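Local coordinates for protein Two-component response regulator (Geobacillus stearothermophilus, PDB 6SWI) that probably binds DNA through its C-terminal helix-turn-helix domain and, as a two-component response regulator, takes part in controlling arabinan utilization, at residues S40-I43 and K44-G48; L47-S50 and F51-L55; E71-I74 and H75-A78. All coordinates share one frame; numbering follows the deposited sequence. Where two conformers were deposited one is given.

Interaction 1. Residues S40-I43 and K44-G48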
ATOM      1  N   SER A  40      -1.374 -12.550 -14.410  1.00  7.66           N
ATOM      2  CA  SER A  40      -2.330 -11.448 -14.394  1.00  8.76           C
ATOM      3  C   SER A  40      -3.752 -11.971 -14.393  1.00  8.01           C
ATOM      4  O   SER A  40      -4.606 -11.489 -13.635  1.00  9.14           O
ATOM      5  CB  SER A  40      -2.107 -10.571 -15.624  1.00  9.98           C
ATOM      6  OG  SER A  40      -2.946  -9.426 -15.617  1.00 14.90           O
ATOM      7  N   ARG A  41      -4.030 -12.954 -15.251  1.00  8.38           N
ATOM      8  CA  ARG A  41      -5.376 -13.493 -15.352  1.00  9.15           C
ATOM      9  C   ARG A  41      -5.790 -14.188 -14.072  1.00  8.76           C
ATOM     10  O   ARG A  41      -6.941 -14.060 -13.635  1.00 10.00           O
ATOM     11  CB  ARG A  41      -5.452 -14.496 -16.494  1.00 10.44           C
ATOM     12  CG  ARG A  41      -5.395 -13.875 -17.858  1.00 12.46           C
ATOM     13  CD  ARG A  41      -5.614 -14.930 -18.934  1.00 14.33           C
ATOM     14  NE  ARG A  41      -6.846 -15.666 -18.664  1.00 16.20           N
ATOM     15  CZ  ARG A  41      -6.900 -16.879 -18.126  1.00 17.75           C
ATOM     16  NH1 ARG A  41      -5.785 -17.530 -17.821  1.00 15.61           N
ATOM     17  NH2 ARG A  41      -8.075 -17.439 -17.887  1.00 21.20           N
ATOM     18  N   MET A  42      -4.878 -14.946 -13.463  1.00  8.30           N
ATOM     19  CA  MET A  42      -5.259 -15.707 -12.280  1.00  8.33           C
ATOM     20  C   MET A  42      -5.476 -14.793 -11.083  1.00  8.32           C
ATOM     21  O   MET A  42      -6.397 -15.018 -10.292  1.00  9.40           O
ATOM     22  CB  MET A  42      -4.214 -16.765 -11.969  1.00  8.89           C
ATOM     23  CG  MET A  42      -4.129 -17.795 -13.068  1.00 12.73           C
ATOM     24  SD  MET A  42      -5.565 -18.829 -13.178  1.00 18.45           S
ATOM     25  CE  MET A  42      -5.152 -19.916 -11.839  1.00 24.44           C
ATOM     26  N   ILE A  43      -4.651 -13.748 -10.938  1.00  8.43           N
ATOM     27  CA  ILE A  43      -4.886 -12.771  -9.881  1.00  9.07           C
ATOM     28  C   ILE A  43      -6.260 -12.136 -10.045  1.00  9.62           C
ATOM     29  O   ILE A  43      -7.039 -12.041  -9.090  1.00 10.73           O
ATOM     30  CB  ILE A  43      -3.757 -11.726  -9.862  1.00  9.77           C
ATOM     31  CG1 ILE A  43      -2.454 -12.381  -9.399  1.00 10.42           C
ATOM     32  CG2 ILE A  43      -4.137 -10.516  -8.997  1.00 10.64           C
ATOM     33  CD1 ILE A  43      -1.251 -11.467  -9.470  1.00 11.40           C
ATOM     34  N   LYS A  44      -6.584 -11.706 -11.263  1.00  9.81           N
ATOM     35  CA  LYS A  44      -7.866 -11.058 -11.491  1.00 11.97           C
ATOM     36  C   LYS A  44      -9.013 -12.025 -11.247  1.00 11.46           C
ATOM     37  O   LYS A  44     -10.029 -11.656 -10.653  1.00 12.95           O
ATOM     38  CB  LYS A  44      -7.907 -10.488 -12.910  1.00 15.85           C
ATOM     39  CG  LYS A  44      -9.236  -9.861 -13.312  1.00 21.64           C
ATOM     40  CD  LYS A  44      -9.560  -8.671 -12.419  1.00 26.43           C
ATOM     41  CE  LYS A  44     -10.595  -7.753 -13.052  1.00 29.34           C
ATOM     42  NZ  LYS A  44     -10.277  -7.436 -14.473  1.00 31.03           N
ATOM     43  N   GLN A  45      -8.856 -13.277 -11.670  1.00 11.68           N
ATOM     44  CA  GLN A  45      -9.940 -14.238 -11.534  1.00 12.84           C
ATOM     45  C   GLN A  45     -10.213 -14.574 -10.078  1.00 12.03           C
ATOM     46  O   GLN A  45     -11.371 -14.719  -9.677  1.00 14.09           O
ATOM     47  CB  GLN A  45      -9.585 -15.502 -12.309  1.00 15.75           C
ATOM     48  CG  GLN A  45     -10.620 -16.601 -12.197  1.00 19.83           C
ATOM     49  CD  GLN A  45     -10.086 -17.935 -12.664  1.00 23.91           C
ATOM     50  OE1 GLN A  45      -9.769 -18.109 -13.840  1.00 23.79           O
ATOM     51  NE2 GLN A  45      -9.981 -18.887 -11.745  1.00 26.98           N
ATOM     52  N   GLU A  46      -9.161 -14.710  -9.273  1.00 10.74           N
ATOM     53  CA  GLU A  46      -9.326 -15.190  -7.909  1.00 10.86           C
ATOM     54  C   GLU A  46      -9.484 -14.069  -6.895  1.00 11.24           C
ATOM     55  O   GLU A  46     -10.244 -14.210  -5.933  1.00 13.02           O
ATOM     56  CB  GLU A  46      -8.160 -16.092  -7.527  1.00 11.69           C
ATOM     57  CG  GLU A  46      -8.056 -17.296  -8.439  1.00 15.48           C
ATOM     58  CD  GLU A  46      -7.147 -18.374  -7.909  1.00 19.64           C
ATOM     59  OE1 GLU A  46      -6.826 -18.354  -6.700  1.00 20.71           O
ATOM     60  OE2 GLU A  46      -6.758 -19.242  -8.721  1.00 22.67           O
ATOM     61  N   LEU A  47      -8.788 -12.960  -7.093  1.00 11.36           N
ATOM     62  CA  LEU A  47      -8.881 -11.825  -6.187  1.00 11.50           C
ATOM     63  C   LEU A  47      -9.844 -10.752  -6.668  1.00 11.95           C
ATOM     64  O   LEU A  47     -10.192  -9.862  -5.886  1.00 13.81           O
ATOM     65  CB  LEU A  47      -7.495 -11.221  -5.940  1.00 12.89           C
ATOM     66  CG  LEU A  47      -6.493 -12.153  -5.256  1.00 16.82           C
ATOM     67  CD1 LEU A  47      -5.121 -11.518  -5.159  1.00 17.66           C
ATOM     68  CD2 LEU A  47      -6.996 -12.521  -3.874  1.00 19.57           C
ATOM     69  N   GLY A  48     -10.290 -10.819  -7.921  1.00 11.69           N
ATOM     70  CA  GLY A  48     -11.229  -9.856  -8.456  1.00 12.56           C
ATOM     71  C   GLY A  48     -10.647  -8.501  -8.757  1.00 14.04           C
ATOM     72  O   GLY A  48     -11.396  -7.592  -9.130  1.00 17.90           O
TER
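M42 lies alongside E46, one helical turn further on, and both side chains run the same way. The methyl CE of M42 comes 3.6 Å from OE2 of E46. M42 gets there by bending twice: CG starts beside its own backbone N, and the chain then turns at chi2 (-69°) and at chi3 (-79°). E46 also starts with CG beside its own backbone N but then runs extended. Its CG passes 3.4 Å from the backbone O of M42, so the aliphatic part of the glutamate packs on the turn before it. The carboxylate is held by another partner, since OE2 is hydrogen-bonded to the OG of S4.

On another flank of the helix I43 and L47 cross obliquely. The branch methyl CG2 of I43 meets CD1 of L47 at 4.1 Å, a loose apolar contact. CB of L47 lies 3.3 Å from the backbone O of I43. That same oxygen accepts from L47 N at 2.8 Å, the last of four successive i to i+4 bonds that begin with K44 N to S40 O at 3.1 Å. G48 then leaves helical geometry with phi 74°, and its N makes a weak bond to K44 O.

Helix 36-47 lies in the helix-turn-helix domain, which is probably what binds DNA. M42, E46 and L47 touch V7 of helix 5-17, while I43 packs on F51 of helix 51-69.

Interaction 2. Residues L47-S50 and F51-L55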
ATOM      1  N   LEU A  47      -8.788 -12.960  -7.093  1.00 11.36           N
ATOM      2  CA  LEU A  47      -8.881 -11.825  -6.187  1.00 11.50           C
ATOM      3  C   LEU A  47      -9.844 -10.752  -6.668  1.00 11.95           C
ATOM      4  O   LEU A  47     -10.192  -9.862  -5.886  1.00 13.81           O
ATOM      5  CB  LEU A  47      -7.495 -11.221  -5.940  1.00 12.89           C
ATOM      6  CG  LEU A  47      -6.493 -12.153  -5.256  1.00 16.82           C
ATOM      7  CD1 LEU A  47      -5.121 -11.518  -5.159  1.00 17.66           C
ATOM      8  CD2 LEU A  47      -6.996 -12.521  -3.874  1.00 19.57           C
ATOM      9  N   GLY A  48     -10.290 -10.819  -7.921  1.00 11.69           N
ATOM     10  CA  GLY A  48     -11.229  -9.856  -8.456  1.00 12.56           C
ATOM     11  C   GLY A  48     -10.647  -8.501  -8.757  1.00 14.04           C
ATOM     12  O   GLY A  48     -11.396  -7.592  -9.130  1.00 17.90           O
ATOM     13  N   ILE A  49      -9.334  -8.349  -8.615  1.00 12.58           N
ATOM     14  CA  ILE A  49      -8.650  -7.076  -8.756  0.58 12.96           C
ATOM     15  C   ILE A  49      -7.339  -7.342  -9.493  1.00 12.10           C
ATOM     16  O   ILE A  49      -6.740  -8.410  -9.345  1.00 13.80           O
ATOM     17  CB  ILE A  49      -8.447  -6.509  -7.328  0.58 14.85           C
ATOM     18  CG1 ILE A  49      -7.869  -5.108  -7.331  0.58 14.50           C
ATOM     19  CG2 ILE A  49      -7.610  -7.453  -6.471  0.58 15.69           C
ATOM     20  CD1 ILE A  49      -7.883  -4.460  -5.945  0.58 13.96           C
ATOM     21  N   SER A  50      -6.904  -6.372 -10.292  1.00 11.09           N
ATOM     22  CA  SER A  50      -5.658  -6.502 -11.024  1.00 11.44           C
ATOM     23  C   SER A  50      -4.461  -6.425 -10.079  1.00 10.55           C
ATOM     24  O   SER A  50      -4.546  -5.917  -8.960  1.00 10.44           O
ATOM     25  CB  SER A  50      -5.536  -5.378 -12.041  1.00 12.87           C
ATOM     26  OG  SER A  50      -5.307  -4.172 -11.369  1.00 12.56           O
ATOM     27  N   PHE A  51      -3.321  -6.914 -10.567  1.00 10.23           N
ATOM     28  CA  PHE A  51      -2.072  -6.806  -9.820  1.00 10.64           C
ATOM     29  C   PHE A  51      -1.810  -5.371  -9.378  1.00  9.44           C
ATOM     30  O   PHE A  51      -1.513  -5.117  -8.207  1.00  9.55           O
ATOM     31  CB  PHE A  51      -0.917  -7.335 -10.674  1.00 12.61           C
ATOM     32  CG  PHE A  51       0.429  -7.249 -10.003  1.00 16.16           C
ATOM     33  CD1 PHE A  51       1.167  -6.082 -10.031  1.00 17.89           C
ATOM     34  CD2 PHE A  51       0.961  -8.353  -9.363  1.00 16.72           C
ATOM     35  CE1 PHE A  51       2.410  -6.011  -9.414  1.00 18.18           C
ATOM     36  CE2 PHE A  51       2.195  -8.297  -8.759  1.00 18.55           C
ATOM     37  CZ  PHE A  51       2.916  -7.124  -8.777  1.00 18.03           C
ATOM     38  N   ILE A  52      -1.900  -4.410 -10.300  1.00  9.75           N
ATOM     39  CA  ILE A  52      -1.561  -3.031  -9.957  0.54 10.46           C
ATOM     40  C   ILE A  52      -2.509  -2.484  -8.897  1.00  8.25           C
ATOM     41  O   ILE A  52      -2.099  -1.754  -7.992  1.00  8.34           O
ATOM     42  CB  ILE A  52      -1.511  -2.146 -11.218  0.54 12.61           C
ATOM     43  CG1 ILE A  52      -1.031  -0.741 -10.860  0.54 15.09           C
ATOM     44  CG2 ILE A  52      -2.861  -2.097 -11.924  0.54 13.39           C
ATOM     45  CD1 ILE A  52       0.335  -0.735 -10.250  0.54 14.78           C
ATOM     46  N   HIS A  53      -3.800  -2.820  -9.000  1.00  7.97           N
ATOM     47  CA  HIS A  53      -4.735  -2.312  -8.006  1.00  8.05           C
ATOM     48  C   HIS A  53      -4.492  -2.962  -6.650  1.00  8.22           C
ATOM     49  O   HIS A  53      -4.569  -2.293  -5.617  1.00  8.72           O
ATOM     50  CB  HIS A  53      -6.173  -2.506  -8.474  1.00 10.89           C
ATOM     51  CG  HIS A  53      -6.555  -1.674  -9.659  1.00 12.45           C
ATOM     52  ND1 HIS A  53      -5.970  -0.458  -9.956  1.00 16.38           N
ATOM     53  CD2 HIS A  53      -7.475  -1.893 -10.626  1.00 14.01           C
ATOM     54  CE1 HIS A  53      -6.515   0.028 -11.059  1.00 16.15           C
ATOM     55  NE2 HIS A  53      -7.430  -0.823 -11.484  1.00 17.20           N
ATOM     56  N   LEU A  54      -4.194  -4.262  -6.631  1.00  8.58           N
ATOM     57  CA  LEU A  54      -3.868  -4.939  -5.381  1.00  9.74           C
ATOM     58  C   LEU A  54      -2.625  -4.329  -4.744  1.00  8.24           C
ATOM     59  O   LEU A  54      -2.601  -4.011  -3.550  1.00  9.03           O
ATOM     60  CB  LEU A  54      -3.640  -6.421  -5.669  1.00 12.73           C
ATOM     61  CG  LEU A  54      -3.071  -7.265  -4.533  1.00 16.59           C
ATOM     62  CD1 LEU A  54      -4.044  -7.292  -3.365  1.00 18.75           C
ATOM     63  CD2 LEU A  54      -2.757  -8.673  -5.012  1.00 18.81           C
ATOM     64  N   LEU A  55      -1.568  -4.164  -5.532  1.00  8.44           N
ATOM     65  CA  LEU A  55      -0.334  -3.591  -5.009  1.00  8.37           C
ATOM     66  C   LEU A  55      -0.568  -2.173  -4.505  1.00  6.85           C
ATOM     67  O   LEU A  55      -0.085  -1.788  -3.427  1.00  7.70           O
ATOM     68  CB  LEU A  55       0.712  -3.601  -6.119  1.00  9.37           C
ATOM     69  CG  LEU A  55       2.062  -2.950  -5.822  1.00 10.33           C
ATOM     70  CD1 LEU A  55       2.718  -3.569  -4.595  1.00 12.05           C
ATOM     71  CD2 LEU A  55       2.960  -3.049  -7.038  1.00 12.25           C
TER
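The hydroxyl of S50 lies against the first turn of helix 51-69, at the backbone N of H53. OG stands between the backbone N and the carbonyl carbon of its own residue (chi1 71°), and from there it accepts from H53 N at 3.1 Å. The bond is fairly straight, 161° at the hydrogen. The H53 ring comes round to the same oxygen: its CD2 is 3.2 Å from S50 OG, with the hydroxyl oblique to the ring. The serine carbonyl also points into the turn, and S50 O takes the N-H of L54 at 2.9 Å.

S50 is therefore the N-cap of helix 51-69, with side chain and backbone each satisfying an amide of the first turn. The cap lies at the start of the longest helix of the chain, consistent with the long helix that links the two helix-turn-helix units in AraC-type DNA-binding domains.

I49 crosses L54 at about a right angle, its CG2 lying 4.2 Å from CB of L54. Its CG1 and CD1 lie beside CB of H53. I49 was deposited in two conformers, and these contacts are those of the conformer described. L47 reaches over the loop to L54. With CG of L54 anti to the backbone N (chi1 170°), its CD2 lies 3.7 Å from CD1 of L47. L54 also packs on I14 of helix 5-17.

Interaction 3. Residues E71-I74 and H75-A78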
ATOM      1  N   GLU A  71       5.297  10.255  12.930  1.00  9.67           N
ATOM      2  CA  GLU A  71       5.380  11.638  12.492  1.00 10.87           C
ATOM      3  C   GLU A  71       6.320  11.788  11.302  1.00  9.84           C
ATOM      4  O   GLU A  71       6.849  12.876  11.063  1.00 12.20           O
ATOM      5  CB  GLU A  71       5.747  12.557  13.660  1.00 13.16           C
ATOM      6  CG  GLU A  71       4.667  12.547  14.744  1.00 15.72           C
ATOM      7  CD  GLU A  71       5.034  13.313  15.997  1.00 20.28           C
ATOM      8  OE1 GLU A  71       6.233  13.577  16.219  1.00 23.88           O
ATOM      9  OE2 GLU A  71       4.106  13.644  16.772  1.00 22.06           O
ATOM     10  N   LEU A  72       6.514  10.715  10.540  1.00  9.53           N
ATOM     11  CA  LEU A  72       7.399  10.769   9.390  1.00  9.43           C
ATOM     12  C   LEU A  72       6.891  11.791   8.380  1.00  8.75           C
ATOM     13  O   LEU A  72       5.678  11.889   8.150  1.00  8.44           O
ATOM     14  CB  LEU A  72       7.412   9.422   8.674  1.00  9.84           C
ATOM     15  CG  LEU A  72       8.157   8.277   9.349  1.00 10.57           C
ATOM     16  CD1 LEU A  72       7.781   6.970   8.688  1.00 11.74           C
ATOM     17  CD2 LEU A  72       9.654   8.499   9.290  1.00 13.06           C
ATOM     18  N   PRO A  73       7.785  12.527   7.727  1.00 10.31           N
ATOM     19  CA  PRO A  73       7.356  13.390   6.624  0.58 10.28           C
ATOM     20  C   PRO A  73       6.811  12.559   5.476  1.00  9.46           C
ATOM     21  O   PRO A  73       7.179  11.392   5.290  1.00  9.28           O
ATOM     22  CB  PRO A  73       8.648  14.107   6.221  0.58 12.22           C
ATOM     23  CG  PRO A  73       9.456  14.120   7.480  0.58 12.67           C
ATOM     24  CD  PRO A  73       9.172  12.808   8.140  0.58 11.84           C
ATOM     25  N   ILE A  74       5.940  13.185   4.688  1.00 10.10           N
ATOM     26  CA  ILE A  74       5.275  12.481   3.590  1.00 10.81           C
ATOM     27  C   ILE A  74       6.274  11.834   2.645  1.00 10.49           C
ATOM     28  O   ILE A  74       6.052  10.722   2.160  1.00 10.03           O
ATOM     29  CB  ILE A  74       4.338  13.431   2.819  1.00 13.97           C
ATOM     30  CG1 ILE A  74       3.321  14.099   3.735  1.00 19.08           C
ATOM     31  CG2 ILE A  74       3.680  12.704   1.653  1.00 15.24           C
ATOM     32  CD1 ILE A  74       2.642  13.180   4.630  1.00 18.46           C
ATOM     33  N   HIS A  75       7.364  12.528   2.325  1.00 10.28           N
ATOM     34  CA  HIS A  75       8.274  11.974   1.326  1.00 11.50           C
ATOM     35  C   HIS A  75       8.929  10.684   1.812  1.00  9.91           C
ATOM     36  O   HIS A  75       9.264   9.808   1.000  1.00 10.44           O
ATOM     37  CB  HIS A  75       9.318  13.012   0.912  1.00 14.24           C
ATOM     38  CG  HIS A  75      10.402  13.212   1.921  1.00 14.77           C
ATOM     39  ND1 HIS A  75      10.263  14.051   3.004  1.00 16.83           N
ATOM     40  CD2 HIS A  75      11.643  12.679   2.016  1.00 15.36           C
ATOM     41  CE1 HIS A  75      11.373  14.030   3.721  1.00 16.61           C
ATOM     42  NE2 HIS A  75      12.223  13.201   3.145  1.00 16.91           N
ATOM     43  N   GLU A  76       9.118  10.543   3.125  1.00  8.65           N
ATOM     44  CA  GLU A  76       9.648   9.286   3.643  1.00  8.08           C
ATOM     45  C   GLU A  76       8.608   8.186   3.551  1.00  7.41           C
ATOM     46  O   GLU A  76       8.933   7.044   3.202  1.00  7.69           O
ATOM     47  CB  GLU A  76      10.118   9.452   5.084  1.00  9.15           C
ATOM     48  CG  GLU A  76      11.441  10.150   5.222  1.00 11.22           C
ATOM     49  CD  GLU A  76      12.010  10.048   6.634  1.00 12.99           C
ATOM     50  OE1 GLU A  76      12.326   8.915   7.062  1.00 11.23           O
ATOM     51  OE2 GLU A  76      12.127  11.092   7.322  1.00 16.86           O
ATOM     52  N   ILE A  77       7.354   8.514   3.859  1.00  7.04           N
ATOM     53  CA  ILE A  77       6.279   7.538   3.746  1.00  7.42           C
ATOM     54  C   ILE A  77       6.139   7.075   2.304  1.00  6.80           C
ATOM     55  O   ILE A  77       5.972   5.880   2.037  1.00  7.48           O
ATOM     56  CB  ILE A  77       4.976   8.119   4.314  1.00  7.95           C
ATOM     57  CG1 ILE A  77       5.141   8.299   5.829  1.00  8.72           C
ATOM     58  CG2 ILE A  77       3.797   7.204   3.974  1.00  9.54           C
ATOM     59  CD1 ILE A  77       4.012   9.026   6.509  1.00 10.67           C
ATOM     60  N   ALA A  78       6.233   8.009   1.353  1.00  7.23           N
ATOM     61  CA  ALA A  78       6.146   7.650  -0.055  1.00  8.22           C
ATOM     62  C   ALA A  78       7.174   6.589  -0.408  1.00  7.15           C
ATOM     63  O   ALA A  78       6.853   5.583  -1.059  1.00  8.01           O
ATOM     64  CB  ALA A  78       6.338   8.893  -0.921  1.00  8.79           C
TER
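E76 sets its CG opposite its own carbonyl carbon (chi1 -77°) and then runs out extended (chi2 -168°). This carries the carboxylate back over L72 and P73, the residues just before the helix. OE1 of E76 meets the methyl CD2 of L72 at 3.5 Å, and the two side chains cross at about a right angle. OE2 lies 3.5 Å from CD of P73, whose ring runs side by side with the glutamate. P73 was deposited in two conformers, and this contact is that of the conformer described. H75 takes a different first torsion (chi1 76°), which brings its ring back beside CB of P73. One face of that ring has CG of E76 3.7 Å above it, toward the rim.

P73 sits at the N-cap position of helix 74-80, which lies within the helix-turn-helix domain. It has no side chain that could cap. P73 O takes the first helical bond, from I77 N at 3.2 Å, and a weak, bent one from E76 N at 3.0 Å. The next i to i+4 bond runs from A78 N to I74 O, 2.8 Å. An acidic side chain at this end of a helix is likely to interact favourably with the helix dipole.

With an alanine in place of this glutamate, L72 CD2 and P73 CD are likely to lose the carboxylate they lie against, and the H75 ring the CG over its face, leaving it freer to turn.

L72 also meets I77, with CB 3.8 Å from CG1 of the isoleucine. Beyond this pair, I77 packs on A63, L66 and L67 of helix 51-69, and L72 O accepts from R105 NH2.

In the fold
From the N terminus, helix 5-17 comes first and later receives side chains from interactions 1 and 2. Interaction 1 lies on the end of helix 36-47. Interaction 2 begins where it ends: the two share L47 and G48, and they touch through I43 with F51 and K44 with I49. Interaction 1 ends helix 36-47, and interaction 2 spans the short loop 48-50 into helix 51-69. Helix 51-69 then leads on to interaction 3, on the opposite side of the chain's centre. There interaction 3 closes the loop into helix 74-80, about 25 Å from interaction 2 between centres. Interactions 1 and 2 overlap, interaction 3 follows in series, and none nests inside another.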